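E3 ubiquitin-protein ligase TRIM65 (Homo sapiens, PDB 7JL4) acts as an E3 ubiquitin ligase in innate immunity, autophagy and inflammation, and is represented here by its PSpry (B30.2/SPRY) domain. Local coordinates at residues Y74-R78 with Y154-P158; G87-L93 with N171-V177; S110-L114 with F166-F170. One frame throughout, in Å; residues are numbered along the deposited sequence.

Contact 1 of 3, residues Y74-R78 with Y154-P158; sequences YWEVR and YSLEP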
ATOM      1  N   TYR A  74       0.546 -10.732   6.176  1.00 18.59           N
ATOM      2  CA  TYR A  74      -0.150  -9.580   6.748  1.00 19.21           C
ATOM      3  C   TYR A  74       0.880  -8.525   7.118  1.00 25.28           C
ATOM      4  O   TYR A  74       1.956  -8.854   7.625  1.00 19.12           O
ATOM      5  CB  TYR A  74      -0.973  -9.967   7.999  1.00 18.06           C
ATOM      6  CG  TYR A  74      -1.616  -8.783   8.705  1.00 22.59           C
ATOM      7  CD1 TYR A  74      -2.795  -8.221   8.219  1.00 17.41           C
ATOM      8  CD2 TYR A  74      -1.025  -8.211   9.840  1.00 22.52           C
ATOM      9  CE1 TYR A  74      -3.395  -7.128   8.874  1.00 20.52           C
ATOM     10  CE2 TYR A  74      -1.599  -7.097  10.483  1.00 20.52           C
ATOM     11  CZ  TYR A  74      -2.793  -6.565   9.977  1.00 21.68           C
ATOM     12  OH  TYR A  74      -3.419  -5.483  10.583  1.00 22.54           O
ATOM     13  N   TRP A  75       0.542  -7.256   6.895  1.00 18.72           N
ATOM     14  CA  TRP A  75       1.409  -6.173   7.338  1.00 18.36           C
ATOM     15  C   TRP A  75       0.568  -4.933   7.589  1.00 21.46           C
ATOM     16  O   TRP A  75      -0.589  -4.835   7.154  1.00 19.84           O
ATOM     17  CB  TRP A  75       2.516  -5.848   6.323  1.00 19.79           C
ATOM     18  CG  TRP A  75       1.991  -5.554   4.949  1.00 25.62           C
ATOM     19  CD1 TRP A  75       1.555  -4.333   4.469  1.00 25.29           C
ATOM     20  CD2 TRP A  75       1.795  -6.499   3.877  1.00 20.81           C
ATOM     21  NE1 TRP A  75       1.122  -4.468   3.161  1.00 23.73           N
ATOM     22  CE2 TRP A  75       1.258  -5.779   2.775  1.00 23.69           C
ATOM     23  CE3 TRP A  75       2.042  -7.873   3.731  1.00 22.90           C
ATOM     24  CZ2 TRP A  75       0.955  -6.391   1.550  1.00 21.66           C
ATOM     25  CZ3 TRP A  75       1.731  -8.494   2.500  1.00 23.13           C
ATOM     26  CH2 TRP A  75       1.198  -7.743   1.428  1.00 26.67           C
ATOM     27  N   GLU A  76       1.175  -3.991   8.313  1.00 22.01           N
ATOM     28  CA  GLU A  76       0.533  -2.736   8.674  1.00 19.34           C
ATOM     29  C   GLU A  76       1.386  -1.560   8.224  1.00 25.54           C
ATOM     30  O   GLU A  76       2.617  -1.628   8.202  1.00 21.08           O
ATOM     31  CB  GLU A  76       0.266  -2.669  10.186  1.00 21.06           C
ATOM     32  CG  GLU A  76      -0.837  -3.644  10.607  1.00 21.39           C
ATOM     33  CD  GLU A  76      -0.989  -3.792  12.107  1.00 25.24           C
ATOM     34  OE1 GLU A  76      -0.231  -3.144  12.858  1.00 26.77           O
ATOM     35  OE2 GLU A  76      -1.919  -4.517  12.541  1.00 25.21           O
ATOM     36  N   VAL A  77       0.709  -0.477   7.863  1.00 23.08           N
ATOM     37  CA  VAL A  77       1.318   0.736   7.327  0.73 22.59           C
ATOM     38  C   VAL A  77       0.686   1.923   8.038  1.00 24.79           C
ATOM     39  O   VAL A  77      -0.532   1.930   8.251  1.00 26.52           O
ATOM     40  CB  VAL A  77       1.084   0.856   5.803  0.73 26.42           C
ATOM     41  CG1 VAL A  77       1.653   2.169   5.258  0.73 24.99           C
ATOM     42  CG2 VAL A  77       1.649  -0.340   5.060  0.73 23.14           C
ATOM     43  N   ARG A  78       1.484   2.929   8.388  1.00 23.58           N
ATOM     44  CA  ARG A  78       0.941   4.173   8.931  1.00 25.59           C
ATOM     45  C   ARG A  78       1.062   5.302   7.913  1.00 27.27           C
ATOM     46  O   ARG A  78       2.153   5.574   7.408  1.00 27.64           O
ATOM     47  CB  ARG A  78       1.635   4.581  10.223  1.00 27.11           C
ATOM     48  CG  ARG A  78       1.053   5.907  10.749  1.00 27.97           C
ATOM     49  CD  ARG A  78       1.381   6.192  12.180  1.00 40.98           C
ATOM     50  NE  ARG A  78       0.767   5.258  13.125  1.00 43.23           N
ATOM     51  CZ  ARG A  78      -0.494   5.340  13.548  1.00 38.65           C
ATOM     52  NH1 ARG A  78      -1.300   6.288  13.086  1.00 37.14           N
ATOM     53  NH2 ARG A  78      -0.955   4.462  14.424  1.00 39.68           N
ATOM     54  N   TYR A 154      -7.709  -3.411   6.249  1.00 22.48           N
ATOM     55  CA  TYR A 154      -8.193  -3.121   7.594  1.00 22.63           C
ATOM     56  C   TYR A 154      -7.849  -1.699   8.010  1.00 23.33           C
ATOM     57  O   TYR A 154      -6.836  -1.132   7.593  1.00 25.67           O
ATOM     58  CB  TYR A 154      -7.585  -4.068   8.645  1.00 26.61           C
ATOM     59  CG  TYR A 154      -8.095  -5.493   8.576  1.00 21.48           C
ATOM     60  CD1 TYR A 154      -7.576  -6.401   7.653  1.00 25.66           C
ATOM     61  CD2 TYR A 154      -9.109  -5.915   9.429  1.00 26.36           C
ATOM     62  CE1 TYR A 154      -8.060  -7.729   7.589  1.00 22.22           C
ATOM     63  CE2 TYR A 154      -9.585  -7.221   9.391  1.00 28.35           C
ATOM     64  CZ  TYR A 154      -9.063  -8.115   8.472  1.00 23.83           C
ATOM     65  OH  TYR A 154      -9.575  -9.386   8.448  1.00 28.88           O
ATOM     66  N   SER A 155      -8.693  -1.139   8.864  1.00 23.86           N
ATOM     67  CA  SER A 155      -8.302  -0.029   9.718  1.00 21.91           C
ATOM     68  C   SER A 155      -8.062  -0.603  11.103  1.00 26.51           C
ATOM     69  O   SER A 155      -8.774  -1.515  11.525  1.00 31.48           O
ATOM     70  CB  SER A 155      -9.391   1.050   9.750  1.00 29.63           C
ATOM     71  OG  SER A 155      -9.017   2.071  10.653  1.00 34.64           O
ATOM     72  N   LEU A 156      -7.033  -0.117  11.798  1.00 28.60           N
ATOM     73  CA  LEU A 156      -6.697  -0.752  13.054  1.00 29.47           C
ATOM     74  C   LEU A 156      -6.971   0.169  14.238  1.00 35.22           C
ATOM     75  O   LEU A 156      -6.906  -0.280  15.386  1.00 32.10           O
ATOM     76  CB  LEU A 156      -5.211  -1.150  13.104  1.00 29.29           C
ATOM     77  CG  LEU A 156      -4.977  -2.482  12.354  1.00 29.97           C
ATOM     78  CD1 LEU A 156      -5.667  -3.740  12.875  1.00 35.93           C
ATOM     79  CD2 LEU A 156      -4.964  -2.369  10.821  1.00 30.85           C
ATOM     80  N   GLU A 157      -7.229   1.456  13.994  1.00 34.98           N
ATOM     81  CA  GLU A 157      -7.512   2.401  15.064  1.00 34.91           C
ATOM     82  C   GLU A 157      -8.781   3.166  14.705  1.00 39.23           C
ATOM     83  O   GLU A 157      -8.931   3.623  13.553  1.00 38.97           O
ATOM     84  CB  GLU A 157      -6.321   3.356  15.329  1.00 37.62           C
ATOM     85  CG  GLU A 157      -5.785   4.078  14.099  1.00 48.38           C
ATOM     86  CD  GLU A 157      -4.688   5.085  14.402  1.00 52.48           C
ATOM     87  OE1 GLU A 157      -4.795   6.238  13.922  1.00 56.72           O
ATOM     88  OE2 GLU A 157      -3.726   4.728  15.125  1.00 53.55           O
ATOM     89  N   PRO A 158      -9.737   3.291  15.636  1.00 40.66           N
ATOM     90  CA  PRO A 158      -9.671   2.795  17.018  1.00 39.83           C
ATOM     91  C   PRO A 158      -9.974   1.303  17.233  1.00 48.88           C
ATOM     92  O   PRO A 158      -9.611   0.785  18.292  1.00 49.97           O
ATOM     93  CB  PRO A 158     -10.731   3.632  17.723  1.00 43.43           C
ATOM     94  CG  PRO A 158     -11.743   3.873  16.663  1.00 44.18           C
ATOM     95  CD  PRO A 158     -10.976   4.053  15.391  1.00 39.99           C
TER
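Leu-156 sets its branched end against the hydroxyl of Tyr-74, with CD2 3.5 Å from Tyr-74 OH, the two side chains arriving from opposite directions. Tyr-74 can meet it because its CG stands anti to the backbone N (chi1 175°), which carries the ring out from strand 72-79. The hydroxyl is held from its own strand: Tyr-74 OH donates to Glu-76 OE2 over 2.6 Å, on the anti lone pair, with the acceptor in the ring plane. The Leu-156 and Glu-76 side chains cross at about a right angle, Leu-156 CG lying 3.7 Å from Glu-76 OE2. In the larger antiparallel sheet of the SPRY beta-sandwich, strand 139-145 runs between 72-79 and 150-155, so these side chains meet across an intervening strand, on the face covered by helix 10-15. From that side Arg-12 forms a salt bridge with Glu-76 OE1, and Trp-16 NE1 bonds to OE2, leaving the carboxylate gripped at both oxygens. Farther along, Glu-157 meets Arg-78 in a salt bridge, NH2 to OE2 at 2.9 Å. The N-H points almost straight at its acceptor (173°), yet it approaches from above the carboxylate, 45° out of plane.

Contact 2 of 3, residues G87-L93 with N171-V177; sequences GVSYPQL and NQPLTPV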
ATOM      1  N   GLY A  87      -1.597  -0.902  -2.092  1.00 18.74           N
ATOM      2  CA  GLY A  87      -2.033  -1.938  -3.008  1.00 18.87           C
ATOM      3  C   GLY A  87      -0.995  -3.021  -3.216  1.00 18.89           C
ATOM      4  O   GLY A  87       0.063  -3.035  -2.583  1.00 19.40           O
ATOM      5  N   VAL A  88      -1.330  -3.943  -4.115  1.00 18.48           N
ATOM      6  CA  VAL A  88      -0.403  -4.965  -4.596  1.00 21.76           C
ATOM      7  C   VAL A  88      -0.548  -5.065  -6.109  1.00 21.75           C
ATOM      8  O   VAL A  88      -1.608  -4.751  -6.667  1.00 21.27           O
ATOM      9  CB  VAL A  88      -0.669  -6.330  -3.936  1.00 18.62           C
ATOM     10  CG1 VAL A  88      -0.332  -6.258  -2.442  1.00 16.67           C
ATOM     11  CG2 VAL A  88      -2.101  -6.751  -4.154  1.00 18.21           C
ATOM     12  N   SER A  89       0.521  -5.505  -6.781  1.00 18.18           N
ATOM     13  CA  SER A  89       0.500  -5.627  -8.236  1.00 22.81           C
ATOM     14  C   SER A  89       1.302  -6.834  -8.691  1.00 24.61           C
ATOM     15  O   SER A  89       2.240  -7.269  -8.020  1.00 18.53           O
ATOM     16  CB  SER A  89       1.107  -4.403  -8.935  1.00 25.16           C
ATOM     17  OG  SER A  89       2.506  -4.320  -8.653  1.00 30.31           O
ATOM     18  N   TYR A  90       0.950  -7.323  -9.885  1.00 22.82           N
ATOM     19  CA  TYR A  90       1.784  -8.245 -10.622  1.00 25.39           C
ATOM     20  C   TYR A  90       3.008  -7.487 -11.122  1.00 27.91           C
ATOM     21  O   TYR A  90       3.021  -6.253 -11.113  1.00 28.04           O
ATOM     22  CB  TYR A  90       1.010  -8.824 -11.802  1.00 23.45           C
ATOM     23  CG  TYR A  90      -0.116  -9.760 -11.427  1.00 24.49           C
ATOM     24  CD1 TYR A  90      -0.068 -10.532 -10.254  1.00 22.61           C
ATOM     25  CD2 TYR A  90      -1.223  -9.889 -12.264  1.00 28.19           C
ATOM     26  CE1 TYR A  90      -1.119 -11.424  -9.926  1.00 24.20           C
ATOM     27  CE2 TYR A  90      -2.256 -10.768 -11.965  1.00 27.11           C
ATOM     28  CZ  TYR A  90      -2.220 -11.515 -10.801  1.00 29.05           C
ATOM     29  OH  TYR A  90      -3.285 -12.362 -10.570  1.00 28.09           O
ATOM     30  N   PRO A  91       4.043  -8.199 -11.581  1.00 31.18           N
ATOM     31  CA  PRO A  91       5.253  -7.515 -12.072  1.00 37.22           C
ATOM     32  C   PRO A  91       5.044  -6.576 -13.262  1.00 37.69           C
ATOM     33  O   PRO A  91       5.925  -5.750 -13.524  1.00 48.54           O
ATOM     34  CB  PRO A  91       6.176  -8.681 -12.464  1.00 36.30           C
ATOM     35  CG  PRO A  91       5.712  -9.842 -11.620  1.00 33.79           C
ATOM     36  CD  PRO A  91       4.228  -9.669 -11.499  1.00 29.82           C
ATOM     37  N   GLN A  92       3.949  -6.676 -14.013  1.00 35.34           N
ATOM     38  CA  GLN A  92       3.834  -5.893 -15.242  1.00 39.91           C
ATOM     39  C   GLN A  92       3.309  -4.476 -15.026  1.00 41.92           C
ATOM     40  O   GLN A  92       3.083  -3.766 -16.013  1.00 39.10           O
ATOM     41  CB  GLN A  92       2.942  -6.605 -16.258  1.00 41.02           C
ATOM     42  N   LEU A  93       3.114  -4.045 -13.789  1.00 39.69           N
ATOM     43  CA  LEU A  93       2.513  -2.738 -13.552  1.00 33.88           C
ATOM     44  C   LEU A  93       3.347  -1.652 -14.225  1.00 35.84           C
ATOM     45  O   LEU A  93       4.559  -1.576 -13.984  1.00 33.84           O
ATOM     46  CB  LEU A  93       2.384  -2.457 -12.057  1.00 34.95           C
ATOM     47  CG  LEU A  93       1.714  -1.135 -11.683  1.00 31.90           C
ATOM     48  CD1 LEU A  93       0.229  -1.151 -12.065  1.00 34.72           C
ATOM     49  CD2 LEU A  93       1.868  -0.839 -10.191  1.00 27.49           C
ATOM     50  N   ASN A 171      -2.194 -15.237 -10.124  1.00 34.48           N
ATOM     51  CA  ASN A 171      -1.416 -16.151 -10.965  1.00 28.40           C
ATOM     52  C   ASN A 171       0.024 -15.710 -11.217  1.00 33.58           C
ATOM     53  O   ASN A 171       0.709 -16.319 -12.060  1.00 40.93           O
ATOM     54  CB  ASN A 171      -2.119 -16.389 -12.305  1.00 32.94           C
ATOM     55  CG  ASN A 171      -2.218 -15.132 -13.169  1.00 39.84           C
ATOM     56  OD1 ASN A 171      -1.644 -14.084 -12.863  1.00 34.56           O
ATOM     57  ND2 ASN A 171      -2.934 -15.253 -14.280  1.00 46.75           N
ATOM     58  N   GLN A 172       0.495 -14.695 -10.511  1.00 26.19           N
ATOM     59  CA  GLN A 172       1.872 -14.230 -10.496  1.00 27.01           C
ATOM     60  C   GLN A 172       2.140 -13.751  -9.082  1.00 27.99           C
ATOM     61  O   GLN A 172       1.195 -13.487  -8.331  1.00 23.17           O
ATOM     62  CB  GLN A 172       2.106 -13.075 -11.480  1.00 24.81           C
ATOM     63  CG  GLN A 172       2.460 -13.531 -12.870  1.00 37.77           C
ATOM     64  CD  GLN A 172       2.600 -12.397 -13.848  1.00 35.53           C
ATOM     65  OE1 GLN A 172       1.631 -11.722 -14.199  1.00 40.43           O
ATOM     66  NE2 GLN A 172       3.836 -12.142 -14.259  1.00 42.29           N
ATOM     67  N   PRO A 173       3.416 -13.628  -8.689  1.00 18.28           N
ATOM     68  CA  PRO A 173       3.742 -13.009  -7.394  1.00 18.98           C
ATOM     69  C   PRO A 173       3.235 -11.580  -7.301  1.00 23.71           C
ATOM     70  O   PRO A 173       3.219 -10.845  -8.291  1.00 21.10           O
ATOM     71  CB  PRO A 173       5.277 -13.041  -7.360  1.00 23.05           C
ATOM     72  CG  PRO A 173       5.652 -14.202  -8.269  1.00 34.33           C
ATOM     73  CD  PRO A 173       4.618 -14.118  -9.393  1.00 27.95           C
ATOM     74  N   LEU A 174       2.825 -11.189  -6.093  1.00 23.28           N
ATOM     75  CA  LEU A 174       2.287  -9.854  -5.823  1.00 21.25           C
ATOM     76  C   LEU A 174       3.298  -9.038  -5.033  1.00 24.70           C
ATOM     77  O   LEU A 174       3.835  -9.514  -4.014  1.00 21.63           O
ATOM     78  CB  LEU A 174       0.987  -9.921  -5.023  1.00 14.75           C
ATOM     79  CG  LEU A 174      -0.178 -10.543  -5.752  1.00 19.34           C
ATOM     80  CD1 LEU A 174      -1.190 -10.964  -4.728  1.00 20.24           C
ATOM     81  CD2 LEU A 174      -0.790  -9.491  -6.699  1.00 22.23           C
ATOM     82  N   THR A 175       3.550  -7.820  -5.493  1.00 19.01           N
ATOM     83  CA  THR A 175       4.456  -6.898  -4.809  1.00 21.70           C
ATOM     84  C   THR A 175       3.663  -5.734  -4.238  1.00 21.74           C
ATOM     85  O   THR A 175       2.891  -5.117  -4.985  1.00 20.11           O
ATOM     86  CB  THR A 175       5.512  -6.371  -5.803  1.00 25.22           C
ATOM     87  OG1 THR A 175       6.250  -7.475  -6.359  1.00 23.06           O
ATOM     88  CG2 THR A 175       6.495  -5.467  -5.087  1.00 25.49           C
ATOM     89  N   PRO A 176       3.790  -5.408  -2.946  1.00 16.88           N
ATOM     90  CA  PRO A 176       3.124  -4.211  -2.421  1.00 16.74           C
ATOM     91  C   PRO A 176       3.572  -2.963  -3.173  1.00 22.47           C
ATOM     92  O   PRO A 176       4.756  -2.807  -3.503  1.00 21.64           O
ATOM     93  CB  PRO A 176       3.586  -4.157  -0.958  1.00 16.38           C
ATOM     94  CG  PRO A 176       3.999  -5.586  -0.612  1.00 17.02           C
ATOM     95  CD  PRO A 176       4.565  -6.132  -1.909  1.00 20.17           C
ATOM     96  N   VAL A 177       2.621  -2.047  -3.408  1.00 18.96           N
ATOM     97  CA  VAL A 177       2.902  -0.836  -4.168  1.00 19.94           C
ATOM     98  C   VAL A 177       2.000   0.274  -3.629  1.00 19.95           C
ATOM     99  O   VAL A 177       0.887   0.016  -3.168  1.00 17.49           O
ATOM    100  CB  VAL A 177       2.714  -1.083  -5.684  1.00 21.91           C
ATOM    101  CG1 VAL A 177       1.273  -1.527  -5.995  1.00 18.83           C
ATOM    102  CG2 VAL A 177       3.116   0.157  -6.490  1.00 29.38           C
TER
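Tyr-90 lays its ring along the 171-174 backbone, CD1 3.6 Å from Gln-172 CB and 3.8 Å from Leu-174 CD2. Its first torsion, with CG opposite the carbonyl carbon (chi1 -69°), turns the ring toward 171-174. At the far end of the ring, Tyr-90 OH accepts a bond from the backbone Asn-171 N at 3.1 Å (N-H...O 157°). Replacing Tyr-90 by an alanine would probably leave Asn-171 N without this acceptor and open a gap beside Gln-172 and Leu-174.

Antiparallel pairing just before Tyr-90 sets its position. Ser-89 and Thr-175 form a hydrogen-bonded pair: Thr-175 N reaches Ser-89 O at 2.9 Å, and Ser-89 N returns a bond to Thr-175 O at 3.0 Å. Gly-87 and Val-177 make the next such pair, though the Gly-87 N bond is weak. Pro-176, lacking an N-H, occupies the intervening non-hydrogen-bonded site opposite Val-88, where no N-H is needed for pairing with 84-89. Leu-93, brought back by the type I turn 90-93, meets Val-177 tip to tip, CD2 to CG2 at 4.0 Å.

Both strands belong to the six-strand sheet of the sandwich. Strand 111-116 flanks 84-89 and strand 61-63 flanks 175-180, while Val-88 and Leu-174 face strand 139-145 of the other sheet.

Contact 3 of 3, residues S110-L114 with F166-F170; sequences SSWGL and FHALF. Unlike the reference sequence in segment 110-114: Ser-110 (reference Cys).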
ATOM      1  N   SER A 110      -3.986  -5.841 -13.347  1.00 22.67           N
ATOM      2  CA  SER A 110      -2.776  -6.399 -12.718  1.00 25.23           C
ATOM      3  C   SER A 110      -2.526  -5.877 -11.310  1.00 28.86           C
ATOM      4  O   SER A 110      -1.506  -6.235 -10.695  1.00 24.12           O
ATOM      5  CB  SER A 110      -1.548  -6.121 -13.600  1.00 31.12           C
ATOM      6  OG  SER A 110      -1.359  -4.714 -13.747  1.00 35.40           O
ATOM      7  N   SER A 111      -3.434  -5.070 -10.765  1.00 23.69           N
ATOM      8  CA  SER A 111      -3.214  -4.510  -9.446  1.00 20.21           C
ATOM      9  C   SER A 111      -4.538  -4.284  -8.743  1.00 25.19           C
ATOM     10  O   SER A 111      -5.608  -4.245  -9.364  1.00 19.28           O
ATOM     11  CB  SER A 111      -2.405  -3.217  -9.542  1.00 21.56           C
ATOM     12  OG  SER A 111      -3.087  -2.275 -10.327  1.00 21.42           O
ATOM     13  N   TRP A 112      -4.446  -4.150  -7.428  1.00 19.95           N
ATOM     14  CA  TRP A 112      -5.598  -3.961  -6.554  1.00 19.21           C
ATOM     15  C   TRP A 112      -5.170  -2.955  -5.496  1.00 21.83           C
ATOM     16  O   TRP A 112      -4.052  -3.056  -4.983  1.00 21.47           O
ATOM     17  CB  TRP A 112      -5.971  -5.301  -5.856  1.00 20.20           C
ATOM     18  CG  TRP A 112      -6.483  -6.406  -6.754  1.00 16.17           C
ATOM     19  CD1 TRP A 112      -7.782  -6.812  -6.896  1.00 17.24           C
ATOM     20  CD2 TRP A 112      -5.697  -7.279  -7.589  1.00 24.10           C
ATOM     21  NE1 TRP A 112      -7.855  -7.885  -7.772  1.00 21.05           N
ATOM     22  CE2 TRP A 112      -6.594  -8.183  -8.216  1.00 21.72           C
ATOM     23  CE3 TRP A 112      -4.327  -7.404  -7.846  1.00 20.31           C
ATOM     24  CZ2 TRP A 112      -6.162  -9.176  -9.104  1.00 24.02           C
ATOM     25  CZ3 TRP A 112      -3.902  -8.372  -8.738  1.00 20.42           C
ATOM     26  CH2 TRP A 112      -4.814  -9.248  -9.355  1.00 25.42           C
ATOM     27  N   GLY A 113      -6.034  -2.010  -5.131  1.00 18.64           N
ATOM     28  CA  GLY A 113      -5.599  -0.983  -4.196  1.00 20.46           C
ATOM     29  C   GLY A 113      -6.746  -0.363  -3.428  1.00 23.06           C
ATOM     30  O   GLY A 113      -7.918  -0.552  -3.760  1.00 19.60           O
ATOM     31  N   LEU A 114      -6.389   0.323  -2.338  1.00 21.67           N
ATOM     32  CA  LEU A 114      -7.336   1.056  -1.504  1.00 21.02           C
ATOM     33  C   LEU A 114      -6.786   2.460  -1.369  1.00 22.72           C
ATOM     34  O   LEU A 114      -5.713   2.646  -0.786  1.00 20.49           O
ATOM     35  CB  LEU A 114      -7.491   0.430  -0.111  1.00 18.42           C
ATOM     36  CG  LEU A 114      -8.587   1.105   0.734  1.00 26.79           C
ATOM     37  CD1 LEU A 114      -9.946   0.635   0.282  1.00 21.16           C
ATOM     38  CD2 LEU A 114      -8.412   0.842   2.218  1.00 27.84           C
ATOM     39  N   PHE A 166     -11.111  -8.004  -1.704  1.00 22.09           N
ATOM     40  CA  PHE A 166     -11.081  -8.499  -3.077  1.00 22.89           C
ATOM     41  C   PHE A 166     -10.825  -9.998  -3.085  1.00 24.81           C
ATOM     42  O   PHE A 166     -10.051 -10.511  -2.268  1.00 21.81           O
ATOM     43  CB  PHE A 166      -9.960  -7.846  -3.892  1.00 21.96           C
ATOM     44  CG  PHE A 166     -10.161  -6.382  -4.170  1.00 23.76           C
ATOM     45  CD1 PHE A 166     -11.008  -5.979  -5.191  1.00 24.73           C
ATOM     46  CD2 PHE A 166      -9.432  -5.418  -3.474  1.00 21.60           C
ATOM     47  CE1 PHE A 166     -11.167  -4.613  -5.485  1.00 23.67           C
ATOM     48  CE2 PHE A 166      -9.578  -4.048  -3.776  1.00 24.15           C
ATOM     49  CZ  PHE A 166     -10.442  -3.668  -4.772  1.00 23.62           C
ATOM     50  N   HIS A 167     -11.435 -10.690  -4.049  1.00 24.92           N
ATOM     51  CA  HIS A 167     -11.111 -12.083  -4.329  1.00 28.22           C
ATOM     52  C   HIS A 167     -10.538 -12.207  -5.732  1.00 30.45           C
ATOM     53  O   HIS A 167     -10.995 -11.536  -6.654  1.00 25.82           O
ATOM     54  CB  HIS A 167     -12.318 -12.995  -4.203  1.00 29.56           C
ATOM     55  CG  HIS A 167     -11.986 -14.431  -4.459  1.00 36.96           C
ATOM     56  ND1 HIS A 167     -12.499 -15.136  -5.522  1.00 44.07           N
ATOM     57  CD2 HIS A 167     -11.162 -15.284  -3.805  1.00 31.47           C
ATOM     58  CE1 HIS A 167     -12.022 -16.371  -5.502  1.00 42.26           C
ATOM     59  NE2 HIS A 167     -11.201 -16.481  -4.474  1.00 33.55           N
ATOM     60  N   ALA A 168      -9.533 -13.065  -5.897  1.00 26.12           N
ATOM     61  CA  ALA A 168      -8.927 -13.258  -7.209  1.00 27.49           C
ATOM     62  C   ALA A 168      -8.189 -14.582  -7.203  1.00 35.94           C
ATOM     63  O   ALA A 168      -7.753 -15.051  -6.156  1.00 29.28           O
ATOM     64  CB  ALA A 168      -7.938 -12.146  -7.552  1.00 24.55           C
ATOM     65  N   LEU A 169      -7.996 -15.144  -8.391  1.00 27.06           N
ATOM     66  CA  LEU A 169      -7.121 -16.310  -8.544  1.00 32.71           C
ATOM     67  C   LEU A 169      -5.749 -15.798  -8.972  1.00 28.17           C
ATOM     68  O   LEU A 169      -5.392 -15.798 -10.148  1.00 36.51           O
ATOM     69  CB  LEU A 169      -7.719 -17.285  -9.546  1.00 43.47           C
ATOM     70  CG  LEU A 169      -9.105 -17.803  -9.138  1.00 43.89           C
ATOM     71  CD1 LEU A 169      -9.454 -19.063  -9.904  1.00 52.18           C
ATOM     72  CD2 LEU A 169      -9.171 -18.076  -7.631  1.00 49.10           C
ATOM     73  N   PHE A 170      -4.976 -15.338  -7.988  1.00 24.98           N
ATOM     74  CA  PHE A 170      -3.696 -14.691  -8.268  1.00 25.58           C
ATOM     75  C   PHE A 170      -2.751 -15.657  -8.976  1.00 36.26           C
ATOM     76  O   PHE A 170      -2.532 -16.772  -8.503  1.00 38.28           O
ATOM     77  CB  PHE A 170      -3.070 -14.195  -6.963  1.00 24.18           C
ATOM     78  CG  PHE A 170      -3.886 -13.147  -6.255  1.00 26.93           C
ATOM     79  CD1 PHE A 170      -4.013 -11.871  -6.788  1.00 24.65           C
ATOM     80  CD2 PHE A 170      -4.515 -13.440  -5.057  1.00 26.22           C
ATOM     81  CE1 PHE A 170      -4.759 -10.874  -6.122  1.00 24.73           C
ATOM     82  CE2 PHE A 170      -5.281 -12.468  -4.385  1.00 27.97           C
ATOM     83  CZ  PHE A 170      -5.404 -11.184  -4.921  1.00 26.76           C
TER
HETATM   84  O   HOH W   1     -10.280  -9.341  -8.226  1.00 25.11           O
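A water joins Trp-112 to the backbone of His-167, donating to His-167 O at 2.8 Å and accepting from Trp-112 NE1, 2.9 Å from the water oxygen. It lies in the indole plane, at the edge, where the N-H points.

The rest of the contact is largely aromatic and centres on the same indole. Trp-112 turns the edge of its five-membered ring to the face of Phe-166 in a T-shaped pair, with centroids 5.1 Å apart and planes at 68°. The touching atom is Trp-112 CD1, 3.6 Å from Phe-166 CG and offset toward the rim of the phenyl ring. At the benzo end the roles reverse: Phe-170 brings its edge over the face of the indole six-membered ring, centroids 4.9 Å apart and planes at 74°, with Phe-170 CE1 3.6 Å from Trp-112 CH2. Ala-168 fills in beside them, its CB 3.8 Å from Trp-112 CZ2 and also over a face of Phe-170. A chi1 of -66° swings the indole across from strand 111-116 toward strand 161-167, an outermost strand of the opposing sheet, so the cluster joins the two layers of the SPRY sandwich. His-125 stacks on the indole, and Tyr-90 packs edge-to-face with it.

Two T-shaped pairs, one using the indole's edge and the other its face, are likely to limit tilt and sliding of the ring. Together with His-125, Tyr-90 and the water on NE1, they suggest a closely defined orientation for Trp-112, probably fixed mainly by dispersion and ring electrostatics.

All three contacts are partly buried, but they hold different elements. Contact 2 pairs neighbouring strands within one sheet through backbone bonds, buries the most surface, and runs from a buried strand region into exposed turns. Contact 3 spans the two sheets with aromatic rings, while contact 1 works across one strand of a single sheet and ends in a partly exposed charged pair. Contacts 2 and 3 adjoin, with centres about 9 Å apart and strands 84-89 and 111-116 side by side. Contact 1 lies across the chain's centre from contact 2; Trp-75, on the 74-78 segment, packs its CZ2 3.8 Å from Pro-176 CG in the interior. Contacts 1 and 3 do not touch, although strands 150-155 and 161-167 are sheet neighbours.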